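Local coordinates for protein alkaline phosphatase (Antarctic bacterium, PDB 2W5V) that probably hydrolyses phosphate monoesters at alkaline pH as a metal-dependent alkaline phosphatase that works with zinc and magnesium ions, at residues Lys124-Ala136 with Glu218-Leu231. The protein carries 1 engineered substitution. Residues are numbered along the deposited sequence; the frame is centred on the assembly and turned at random.
Sequences KTGVVATSSITDA and EAMPTMEKGRGNFL. Engineered in segment 124-136: Asp-135 (natural residue His).
Thr-130 and Ser-131 lie against Met-220 and Ala-219 where the chain leaves the inner strand 124-129 of the alkaline phosphatase alpha/beta sheet and turns a corner beside the metal centre. One backbone bond ties the two segments: Met-220 N gives its hydrogen to Thr-130 O at 3.1 Å, bent to 141° at the hydrogen. The nearest pair of CA atoms is that of Ser-131 and Ala-219, 4.4 Å apart; from there 218-231 loops round and enters helix 230-242.

Thr-130 CG2 sits over one face of the Arg-227 guanidinium, 3.6 Å from NE and set toward its rim, the two side chains crossing nearly at right angles. Arg-227 starts extended and kinks at chi3 (69°), which swings the group back so that NH1 can bond Pro-221 O at 2.9 Å, while NH2 forms salt bridges with Glu-273 and Asp-276 of helix 267-291. A leucine here would probably leave both carboxylates without their cation and Pro-221 O without its donor, and take away the flat group against which Thr-130 CG2 rests.

Back along the strand, Val-128 CG1 packs on Leu-231 CD1 at 3.8 Å. Ser-131 points its CB away from 218-231 and touches Glu-254, a magnesium ligand, and its hydroxyl bonds Ser-132 O; Asp-135 N reaches the same oxygen from the opposite face, closing a type I turn. Asp-135 itself is engineered, replacing histidine.

The Phe-230 ring meets Ala-129 O with its edge, CE2 standing 3.3 Å from that oxygen, while Met-220, bent at chi2 and chi3, lays its CE methyl over the centre of one face.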
ATOM      1  N   LYS B 124      -2.345 -31.347   7.642  1.00 21.41           N
ATOM      2  CA  LYS B 124      -2.396 -30.965   9.060  1.00 19.99           C
ATOM      3  C   LYS B 124      -2.610 -29.442   9.221  1.00 24.53           C
ATOM      4  O   LYS B 124      -2.040 -28.649   8.473  1.00 22.74           O
ATOM      5  CB  LYS B 124      -1.113 -31.407   9.773  1.00 22.21           C
ATOM      6  CG  LYS B 124      -0.982 -32.920   9.967  1.00 25.07           C
ATOM      7  CD  LYS B 124      -1.841 -33.400  11.132  1.00 34.76           C
ATOM      8  CE  LYS B 124      -1.713 -34.900  11.352  1.00 45.60           C
ATOM      9  NZ  LYS B 124      -2.216 -35.669  10.183  1.00 49.05           N
ATOM     10  N   THR B 125      -3.423 -29.033  10.192  1.00 20.01           N
ATOM     11  CA  THR B 125      -3.826 -27.628  10.288  1.00 19.84           C
ATOM     12  C   THR B 125      -3.569 -27.017  11.664  1.00 21.11           C
ATOM     13  O   THR B 125      -3.670 -27.691  12.689  1.00 26.25           O
ATOM     14  CB  THR B 125      -5.321 -27.457   9.950  1.00 28.56           C
ATOM     15  OG1 THR B 125      -6.107 -28.282  10.823  1.00 28.01           O
ATOM     16  CG2 THR B 125      -5.594 -27.856   8.507  1.00 28.84           C
ATOM     17  N   GLY B 126      -3.236 -25.733  11.688  1.00 20.43           N
ATOM     18  CA  GLY B 126      -3.000 -25.055  12.947  1.00 16.00           C
ATOM     19  C   GLY B 126      -3.401 -23.591  12.942  1.00 18.78           C
ATOM     20  O   GLY B 126      -3.408 -22.931  11.900  1.00 17.66           O
ATOM     21  N   VAL B 127      -3.721 -23.079  14.127  1.00 17.08           N
ATOM     22  CA  VAL B 127      -4.126 -21.693  14.289  1.00 17.65           C
ATOM     23  C   VAL B 127      -3.474 -21.085  15.530  1.00 21.39           C
ATOM     24  O   VAL B 127      -3.582 -21.632  16.634  1.00 25.27           O
ATOM     25  CB  VAL B 127      -5.650 -21.590  14.392  1.00 22.77           C
ATOM     26  CG1 VAL B 127      -6.060 -20.200  14.805  1.00 22.14           C
ATOM     27  CG2 VAL B 127      -6.287 -21.967  13.060  1.00 20.41           C
ATOM     28  N   VAL B 128      -2.788 -19.963  15.344  1.00 18.30           N
ATOM     29  CA  VAL B 128      -2.118 -19.264  16.437  1.00 18.98           C
ATOM     30  C   VAL B 128      -2.621 -17.826  16.495  1.00 22.44           C
ATOM     31  O   VAL B 128      -2.873 -17.219  15.445  1.00 20.92           O
ATOM     32  CB  VAL B 128      -0.581 -19.279  16.243  1.00 21.50           C
ATOM     33  CG1 VAL B 128       0.101 -18.379  17.260  1.00 18.70           C
ATOM     34  CG2 VAL B 128      -0.052 -20.703  16.337  1.00 23.26           C
ATOM     35  N   ALA B 129      -2.779 -17.281  17.705  1.00 16.68           N
ATOM     36  CA  ALA B 129      -3.288 -15.918  17.871  1.00 19.73           C
ATOM     37  C   ALA B 129      -2.834 -15.295  19.190  1.00 23.86           C
ATOM     38  O   ALA B 129      -2.603 -16.013  20.155  1.00 22.22           O
ATOM     39  CB  ALA B 129      -4.801 -15.921  17.804  1.00 17.24           C
ATOM     40  N   THR B 130      -2.733 -13.965  19.240  1.00 19.66           N
ATOM     41  CA  THR B 130      -2.385 -13.281  20.489  1.00 18.97           C
ATOM     42  C   THR B 130      -3.628 -12.788  21.226  1.00 22.48           C
ATOM     43  O   THR B 130      -3.546 -12.311  22.357  1.00 25.56           O
ATOM     44  CB  THR B 130      -1.395 -12.112  20.288  1.00 20.01           C
ATOM     45  OG1 THR B 130      -1.964 -11.147  19.395  1.00 22.48           O
ATOM     46  CG2 THR B 130      -0.083 -12.617  19.715  1.00 20.06           C
ATOM     47  N   SER B 131      -4.778 -12.902  20.576  1.00 19.44           N
ATOM     48  CA  SER B 131      -6.052 -12.673  21.245  1.00 22.39           C
ATOM     49  C   SER B 131      -6.510 -13.987  21.868  1.00 21.51           C
ATOM     50  O   SER B 131      -5.770 -14.972  21.892  1.00 22.54           O
ATOM     51  CB  SER B 131      -7.107 -12.214  20.232  1.00 19.75           C
ATOM     52  OG  SER B 131      -7.241 -13.166  19.181  1.00 21.83           O
ATOM     53  N   SER B 132      -7.737 -14.006  22.368  1.00 19.55           N
ATOM     54  CA  SER B 132      -8.358 -15.276  22.706  1.00 17.40           C
ATOM     55  C   SER B 132      -8.415 -16.120  21.440  1.00 16.35           C
ATOM     56  O   SER B 132      -8.558 -15.591  20.330  1.00 16.87           O
ATOM     57  CB  SER B 132      -9.767 -15.051  23.256  1.00 21.36           C
ATOM     58  OG  SER B 132     -10.511 -16.258  23.257  1.00 23.00           O
ATOM     59  N   ILE B 133      -8.332 -17.436  21.585  1.00 19.28           N
ATOM     60  CA  ILE B 133      -8.446 -18.293  20.413  1.00 20.77           C
ATOM     61  C   ILE B 133      -9.868 -18.253  19.837  1.00 20.98           C
ATOM     62  O   ILE B 133     -10.117 -18.735  18.727  1.00 19.36           O
ATOM     63  CB  ILE B 133      -8.005 -19.742  20.713  1.00 23.57           C
ATOM     64  CG1 ILE B 133      -7.619 -20.456  19.415  1.00 29.17           C
ATOM     65  CG2 ILE B 133      -9.077 -20.495  21.484  1.00 22.00           C
ATOM     66  CD1 ILE B 133      -6.294 -19.955  18.817  1.00 20.64           C
ATOM     67  N   THR B 134     -10.791 -17.662  20.590  1.00 16.12           N
ATOM     68  CA  THR B 134     -12.196 -17.624  20.183  1.00 19.81           C
ATOM     69  C   THR B 134     -12.530 -16.289  19.534  1.00 18.58           C
ATOM     70  O   THR B 134     -13.683 -16.051  19.151  1.00 17.23           O
ATOM     71  CB  THR B 134     -13.144 -17.802  21.378  1.00 24.86           C
ATOM     72  OG1 THR B 134     -12.943 -16.730  22.310  1.00 23.97           O
ATOM     73  CG2 THR B 134     -12.894 -19.140  22.073  1.00 23.67           C
ATOM     74  N   ASP B 135     -11.532 -15.411  19.434  1.00 18.72           N
ATOM     75  CA  ASP B 135     -11.729 -14.106  18.800  1.00 16.14           C
ATOM     76  C   ASP B 135     -12.012 -14.264  17.311  1.00 16.56           C
ATOM     77  O   ASP B 135     -11.757 -15.319  16.728  1.00 18.70           O
ATOM     78  CB  ASP B 135     -10.524 -13.181  19.027  1.00 22.40           C
ATOM     79  CG  ASP B 135     -10.864 -11.714  18.794  1.00 28.43           C
ATOM     80  OD1 ASP B 135     -11.996 -11.309  19.137  1.00 27.21           O
ATOM     81  OD2 ASP B 135     -10.006 -10.968  18.263  1.00 26.04           O
ATOM     82  N   ALA B 136     -12.541 -13.211  16.693  1.00 17.57           N
ATOM     83  CA  ALA B 136     -13.090 -13.312  15.344  1.00 15.59           C
ATOM     84  C   ALA B 136     -12.129 -13.918  14.315  1.00 19.27           C
ATOM     85  O   ALA B 136     -12.535 -14.748  13.501  1.00 17.20           O
ATOM     86  CB  ALA B 136     -13.594 -11.939  14.866  1.00 18.66           C
ATOM     87  N   GLU B 218      -8.063 -14.546  29.059  1.00 30.31           N
ATOM     88  CA  GLU B 218      -8.630 -13.843  27.917  1.00 27.41           C
ATOM     89  C   GLU B 218      -7.548 -13.642  26.852  1.00 25.64           C
ATOM     90  O   GLU B 218      -7.013 -14.613  26.328  1.00 28.68           O
ATOM     91  CB  GLU B 218      -9.249 -12.517  28.361  1.00 31.74           C
ATOM     92  CG  GLU B 218     -10.415 -12.693  29.340  1.00 34.64           C
ATOM     93  CD  GLU B 218     -11.689 -13.157  28.655  1.00 44.34           C
ATOM     94  OE1 GLU B 218     -12.479 -13.904  29.281  1.00 49.44           O
ATOM     95  OE2 GLU B 218     -11.904 -12.776  27.486  1.00 47.33           O
ATOM     96  N   ALA B 219      -7.200 -12.398  26.539  1.00 28.06           N
ATOM     97  CA  ALA B 219      -6.137 -12.163  25.571  1.00 28.17           C
ATOM     98  C   ALA B 219      -4.787 -12.454  26.211  1.00 26.53           C
ATOM     99  O   ALA B 219      -4.643 -12.369  27.431  1.00 27.56           O
ATOM    100  CB  ALA B 219      -6.180 -10.725  25.061  1.00 24.01           C
ATOM    101  N   MET B 220      -3.801 -12.791  25.385  1.00 25.40           N
ATOM    102  CA  MET B 220      -2.418 -12.871  25.849  1.00 21.19           C
ATOM    103  C   MET B 220      -1.977 -11.481  26.281  1.00 24.06           C
ATOM    104  O   MET B 220      -2.589 -10.484  25.891  1.00 26.36           O
ATOM    105  CB  MET B 220      -1.496 -13.355  24.730  1.00 24.75           C
ATOM    106  CG  MET B 220      -1.859 -14.721  24.165  1.00 26.30           C
ATOM    107  SD  MET B 220      -1.510 -16.018  25.358  1.00 29.75           S
ATOM    108  CE  MET B 220       0.274 -15.860  25.500  1.00 32.18           C
ATOM    109  N   PRO B 221      -0.908 -11.405  27.086  1.00 26.67           N
ATOM    110  CA  PRO B 221      -0.369 -10.106  27.508  1.00 22.15           C
ATOM    111  C   PRO B 221       0.038  -9.268  26.298  1.00 24.00           C
ATOM    112  O   PRO B 221       0.325  -9.834  25.241  1.00 30.56           O
ATOM    113  CB  PRO B 221       0.873 -10.493  28.324  1.00 27.69           C
ATOM    114  CG  PRO B 221       0.572 -11.882  28.818  1.00 32.64           C
ATOM    115  CD  PRO B 221      -0.209 -12.538  27.720  1.00 30.04           C
ATOM    116  N   THR B 222       0.058  -7.944  26.433  1.00 25.65           N
ATOM    117  CA  THR B 222       0.634  -7.108  25.380  1.00 24.75           C
ATOM    118  C   THR B 222       2.143  -7.315  25.369  1.00 24.21           C
ATOM    119  O   THR B 222       2.702  -7.869  26.317  1.00 28.77           O
ATOM    120  CB  THR B 222       0.336  -5.605  25.581  1.00 30.95           C
ATOM    121  OG1 THR B 222       0.917  -5.144  26.814  1.00 31.60           O
ATOM    122  CG2 THR B 222      -1.168  -5.352  25.585  1.00 27.50           C
ATOM    123  N   MET B 223       2.802  -6.883  24.300  1.00 24.20           N
ATOM    124  CA  MET B 223       4.262  -6.916  24.252  1.00 22.95           C
ATOM    125  C   MET B 223       4.820  -6.060  25.387  1.00 29.88           C
ATOM    126  O   MET B 223       5.793  -6.433  26.048  1.00 29.75           O
ATOM    127  CB  MET B 223       4.774  -6.384  22.910  1.00 26.33           C
ATOM    128  CG  MET B 223       4.524  -7.300  21.712  1.00 30.41           C
ATOM    129  SD  MET B 223       5.198  -8.962  21.961  1.00 29.83           S
ATOM    130  CE  MET B 223       6.966  -8.621  22.024  1.00 28.65           C
ATOM    131  N   GLU B 224       4.189  -4.913  25.614  1.00 31.31           N
ATOM    132  CA  GLU B 224       4.667  -3.974  26.626  1.00 34.25           C
ATOM    133  C   GLU B 224       4.516  -4.553  28.034  1.00 34.68           C
ATOM    134  O   GLU B 224       5.138  -4.071  28.981  1.00 33.11           O
ATOM    135  CB  GLU B 224       3.956  -2.619  26.502  1.00 36.81           C
ATOM    136  CG  GLU B 224       4.375  -1.811  25.266  1.00 45.36           C
ATOM    137  CD  GLU B 224       3.659  -0.469  25.143  1.00 45.49           C
ATOM    138  OE1 GLU B 224       2.527  -0.340  25.643  1.00 53.30           O
ATOM    139  OE2 GLU B 224       4.228   0.461  24.540  1.00 36.40           O
ATOM    140  N   LYS B 225       3.694  -5.591  28.166  1.00 27.92           N
ATOM    141  CA  LYS B 225       3.520  -6.261  29.448  1.00 35.07           C
ATOM    142  C   LYS B 225       4.278  -7.582  29.490  1.00 38.14           C
ATOM    143  O   LYS B 225       4.043  -8.404  30.367  1.00 45.16           O
ATOM    144  CB  LYS B 225       2.041  -6.496  29.743  1.00 37.39           C
ATOM    145  CG  LYS B 225       1.271  -5.246  30.112  1.00 46.09           C
ATOM    146  CD  LYS B 225       1.580  -4.822  31.535  1.00 61.60           C
ATOM    147  CE  LYS B 225       0.768  -3.600  31.937  1.00 72.05           C
ATOM    148  NZ  LYS B 225       1.094  -3.147  33.322  1.00 75.64           N
ATOM    149  N   GLY B 226       5.174  -7.786  28.531  1.00 35.82           N
ATOM    150  CA  GLY B 226       6.096  -8.910  28.574  1.00 34.23           C
ATOM    151  C   GLY B 226       5.642 -10.207  27.926  1.00 33.39           C
ATOM    152  O   GLY B 226       6.001 -11.282  28.390  1.00 31.09           O
ATOM    153  N   ARG B 227       4.865 -10.126  26.850  1.00 35.15           N
ATOM    154  CA  ARG B 227       4.472 -11.343  26.139  1.00 30.23           C
ATOM    155  C   ARG B 227       5.693 -12.016  25.518  1.00 34.78           C
ATOM    156  O   ARG B 227       5.727 -13.229  25.354  1.00 35.16           O
ATOM    157  CB  ARG B 227       3.429 -11.049  25.057  1.00 24.75           C
ATOM    158  CG  ARG B 227       2.857 -12.310  24.400  1.00 25.88           C
ATOM    159  CD  ARG B 227       1.771 -11.999  23.382  1.00 27.03           C
ATOM    160  NE  ARG B 227       2.273 -11.328  22.179  1.00 23.87           N
ATOM    161  CZ  ARG B 227       1.828 -10.156  21.738  1.00 22.52           C
ATOM    162  NH1 ARG B 227       0.870  -9.517  22.401  1.00 23.90           N
ATOM    163  NH2 ARG B 227       2.335  -9.622  20.633  1.00 20.71           N
ATOM    164  N   GLY B 228       6.701 -11.228  25.171  1.00 32.27           N
ATOM    165  CA  GLY B 228       7.890 -11.789  24.558  1.00 35.67           C
ATOM    166  C   GLY B 228       7.581 -12.446  23.225  1.00 32.85           C
ATOM    167  O   GLY B 228       6.612 -12.076  22.559  1.00 26.14           O
ATOM    168  N   ASN B 229       8.397 -13.429  22.848  1.00 28.77           N
ATOM    169  CA  ASN B 229       8.360 -14.014  21.508  1.00 28.65           C
ATOM    170  C   ASN B 229       7.309 -15.107  21.308  1.00 31.63           C
ATOM    171  O   ASN B 229       7.502 -16.023  20.506  1.00 27.06           O
ATOM    172  CB  ASN B 229       9.737 -14.558  21.122  1.00 32.67           C
ATOM    173  CG  ASN B 229      10.033 -15.895  21.768  1.00 43.82           C
ATOM    174  OD1 ASN B 229      10.760 -16.718  21.212  1.00 53.87           O
ATOM    175  ND2 ASN B 229       9.460 -16.126  22.944  1.00 44.63           N
ATOM    176  N   PHE B 230       6.198 -15.001  22.025  1.00 29.51           N
ATOM    177  CA  PHE B 230       5.121 -15.977  21.883  1.00 27.90           C
ATOM    178  C   PHE B 230       4.722 -16.249  20.428  1.00 26.76           C
ATOM    179  O   PHE B 230       4.656 -17.399  19.997  1.00 23.35           O
ATOM    180  CB  PHE B 230       3.882 -15.538  22.650  1.00 25.43           C
ATOM    181  CG  PHE B 230       2.662 -16.345  22.307  1.00 23.51           C
ATOM    182  CD1 PHE B 230       2.542 -17.654  22.751  1.00 24.11           C
ATOM    183  CD2 PHE B 230       1.651 -15.807  21.530  1.00 26.85           C
ATOM    184  CE1 PHE B 230       1.418 -18.410  22.441  1.00 23.90           C
ATOM    185  CE2 PHE B 230       0.524 -16.557  21.207  1.00 21.74           C
ATOM    186  CZ  PHE B 230       0.410 -17.863  21.665  1.00 28.92           C
ATOM    187  N   LEU B 231       4.435 -15.196  19.669  1.00 24.73           N
ATOM    188  CA  LEU B 231       3.899 -15.403  18.329  1.00 23.86           C
ATOM    189  C   LEU B 231       4.890 -16.177  17.454  1.00 28.21           C
ATOM    190  O   LEU B 231       4.522 -17.158  16.813  1.00 24.00           O
ATOM    191  CB  LEU B 231       3.484 -14.075  17.679  1.00 19.36           C
ATOM    192  CG  LEU B 231       2.840 -14.151  16.295  1.00 22.19           C
ATOM    193  CD1 LEU B 231       1.576 -14.995  16.327  1.00 24.08           C
ATOM    194  CD2 LEU B 231       2.540 -12.753  15.787  1.00 25.02           C
TER